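Local atomic coordinates of putative uncharacterized protein (PDB entry 3LNO), a protein that is of unknown function but, as a DUF59 alpha-beta domain, probably takes part in iron-sulfur cluster assembly. Residues A[34-39]-A[84-89]. Residues are numbered along the deposited sequence; the frame is centred on the assembly and turned at random.
Sequences LVYDVT and NVVWNP
Tyr36 shows how one long side chain can link parts of a sheet that never pair directly: it reaches from the outer strand 35-40 to Val86 and Pro89 in segment 84-89, which carries on from the other outer strand, 81-85. The backbones stay well apart, the nearest CA atoms, those of Tyr36 and Val86, lying 9.1 Å from each other.

The polar part is a single hydrogen bond. The Tyr36 hydroxyl donates to the carbonyl of Pro89, with OH and O 2.9 Å apart. The C=O...OH angle is 138°, and the donor sits above the carbonyl plane, 41° out of it, rather than on a lone pair. Relative to the phenol ring, Pro89 O lies at the edge, near its plane, only 3.4 Å from CE2 of Tyr36. The peptide bond before Pro89 is cis.

The apolar part runs along the CD2-CE2 side of the same ring. Val86 CG2 meets Tyr36 CD2 obliquely at 4.0 Å; a chi1 of -58° turns CG1 of the valine anti to the carbonyl carbon, and CG2 falls between the backbone N and that carbon. Farther out, CG and CD of Pro89 approach Tyr36 CE2, so that the proline supplies both an oxygen and hydrocarbon to one phenol. The contact is modest, burying 138 Å² in all, and lies at the surface.

Between the two outer strands runs 46-50, whose Thr49 faces both Tyr36 and Asp37 in a classic beta bulge and also touches the Val86 side chain. The Tyr36 side chain lies against Thr51, shortly after this central strand, and ties edge strand 35-40 to segment 84-89 within the three-stranded mixed sheet of the alpha-beta fold of this DUF59 domain.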
loop_
_atom_site.group_PDB
_atom_site.type_symbol
_atom_site.label_atom_id
_atom_site.label_comp_id
_atom_site.label_asym_id
_atom_site.label_seq_id
_atom_site.Cartn_x
_atom_site.Cartn_y
_atom_site.Cartn_z
ATOM N N LEU A 34 -0.479 2.021 -6.142
ATOM C CA LEU A 34 -0.997 3.050 -5.224
ATOM C C LEU A 34 -0.077 3.381 -4.069
ATOM O O LEU A 34 -0.222 4.446 -3.472
ATOM C CB LEU A 34 -2.365 2.682 -4.637
ATOM C CG LEU A 34 -3.497 2.474 -5.643
ATOM C CD1 LEU A 34 -4.737 2.100 -4.883
ATOM C CD2 LEU A 34 -3.707 3.762 -6.466
ATOM N N VAL A 35 0.842 2.476 -3.739
ATOM C CA VAL A 35 1.731 2.676 -2.605
ATOM C C VAL A 35 3.025 3.378 -3.037
ATOM O O VAL A 35 3.851 2.807 -3.782
ATOM C CB VAL A 35 2.061 1.364 -1.885
ATOM C CG1 VAL A 35 2.812 1.656 -0.598
ATOM C CG2 VAL A 35 0.785 0.574 -1.565
ATOM N N TYR A 36 3.187 4.619 -2.569
ATOM C CA TYR A 36 4.336 5.470 -2.938
ATOM C C TYR A 36 5.549 5.319 -2.024
ATOM O O TYR A 36 6.680 5.482 -2.443
ATOM C CB TYR A 36 3.919 6.947 -2.926
ATOM C CG TYR A 36 3.020 7.337 -4.053
ATOM C CD1 TYR A 36 2.731 6.433 -5.065
ATOM C CD2 TYR A 36 2.451 8.618 -4.110
ATOM C CE1 TYR A 36 1.904 6.777 -6.125
ATOM C CE2 TYR A 36 1.634 8.982 -5.162
ATOM C CZ TYR A 36 1.385 8.045 -6.175
ATOM O OH TYR A 36 0.615 8.369 -7.232
ATOM N N ASP A 37 5.331 5.025 -0.752
ATOM C CA ASP A 37 6.487 4.971 0.149
ATOM C C ASP A 37 6.130 4.186 1.380
ATOM O O ASP A 37 5.033 4.341 1.905
ATOM C CB ASP A 37 6.899 6.396 0.562
ATOM C CG ASP A 37 8.232 6.433 1.291
ATOM O OD1 ASP A 37 9.095 5.545 1.077
ATOM O OD2 ASP A 37 8.428 7.380 2.072
ATOM N N VAL A 38 7.048 3.344 1.849
ATOM C CA VAL A 38 6.878 2.765 3.167
ATOM C C VAL A 38 8.151 3.071 3.930
ATOM O O VAL A 38 9.244 2.744 3.460
ATOM C CB VAL A 38 6.702 1.223 3.067
ATOM C CG1 VAL A 38 6.620 0.593 4.452
ATOM C CG2 VAL A 38 5.471 0.879 2.235
ATOM N N THR A 39 8.046 3.704 5.095
ATOM C CA THR A 39 9.243 3.908 5.883
ATOM C C THR A 39 9.003 3.453 7.318
ATOM O O THR A 39 7.903 3.579 7.844
ATOM C CB THR A 39 9.685 5.365 5.903
ATOM O OG1 THR A 39 8.720 6.115 6.636
ATOM C CG2 THR A 39 9.810 5.937 4.478
ATOM N N ASN A 84 -0.685 7.838 5.248
ATOM C CA ASN A 84 -0.917 9.190 4.734
ATOM C C ASN A 84 -1.350 9.092 3.298
ATOM O O ASN A 84 -0.608 8.586 2.447
ATOM C CB ASN A 84 0.317 10.079 4.847
ATOM C CG ASN A 84 0.682 10.399 6.295
ATOM O OD1 ASN A 84 -0.185 10.510 7.173
ATOM N ND2 ASN A 84 1.976 10.555 6.547
ATOM N N VAL A 85 -2.558 9.557 3.031
ATOM C CA VAL A 85 -3.098 9.518 1.680
ATOM C C VAL A 85 -2.771 10.845 0.960
ATOM O O VAL A 85 -3.167 11.925 1.415
ATOM C CB VAL A 85 -4.588 9.314 1.743
ATOM C CG1 VAL A 85 -5.190 9.407 0.375
ATOM C CG2 VAL A 85 -4.907 7.957 2.425
ATOM N N VAL A 86 -2.026 10.777 -0.142
ATOM C CA VAL A 86 -1.626 12.001 -0.829
ATOM C C VAL A 86 -2.191 11.997 -2.237
ATOM O O VAL A 86 -2.729 10.993 -2.686
ATOM C CB VAL A 86 -0.085 12.208 -0.817
ATOM C CG1 VAL A 86 0.423 12.249 0.626
ATOM C CG2 VAL A 86 0.624 11.125 -1.608
ATOM N N TRP A 87 -2.106 13.137 -2.909
ATOM C CA TRP A 87 -2.694 13.300 -4.227
ATOM C C TRP A 87 -1.635 13.778 -5.220
ATOM O O TRP A 87 -1.927 14.051 -6.388
ATOM C CB TRP A 87 -3.877 14.274 -4.141
ATOM C CG TRP A 87 -4.870 13.759 -3.164
ATOM C CD1 TRP A 87 -5.144 14.259 -1.922
ATOM C CD2 TRP A 87 -5.682 12.582 -3.315
ATOM N NE1 TRP A 87 -6.085 13.475 -1.305
ATOM C CE2 TRP A 87 -6.435 12.443 -2.139
ATOM C CE3 TRP A 87 -5.843 11.635 -4.335
ATOM C CZ2 TRP A 87 -7.330 11.391 -1.946
ATOM C CZ3 TRP A 87 -6.737 10.599 -4.148
ATOM C CH2 TRP A 87 -7.460 10.478 -2.958
ATOM N N ASN A 88 -0.394 13.856 -4.748
ATOM C CA ASN A 88 0.699 14.334 -5.578
ATOM C C ASN A 88 1.936 13.490 -5.399
ATOM O O ASN A 88 2.382 13.296 -4.269
ATOM C CB ASN A 88 1.046 15.766 -5.190
ATOM C CG ASN A 88 0.611 16.754 -6.214
ATOM O OD1 ASN A 88 1.127 16.768 -7.339
ATOM N ND2 ASN A 88 -0.353 17.590 -5.850
ATOM N N PRO A 89 2.497 12.977 -6.508
ATOM C CA PRO A 89 1.994 13.054 -7.880
ATOM C C PRO A 89 0.714 12.215 -8.060
ATOM O O PRO A 89 0.428 11.297 -7.292
ATOM C CB PRO A 89 3.139 12.409 -8.690
ATOM C CG PRO A 89 3.641 11.355 -7.722
ATOM C CD PRO A 89 3.695 12.119 -6.424
#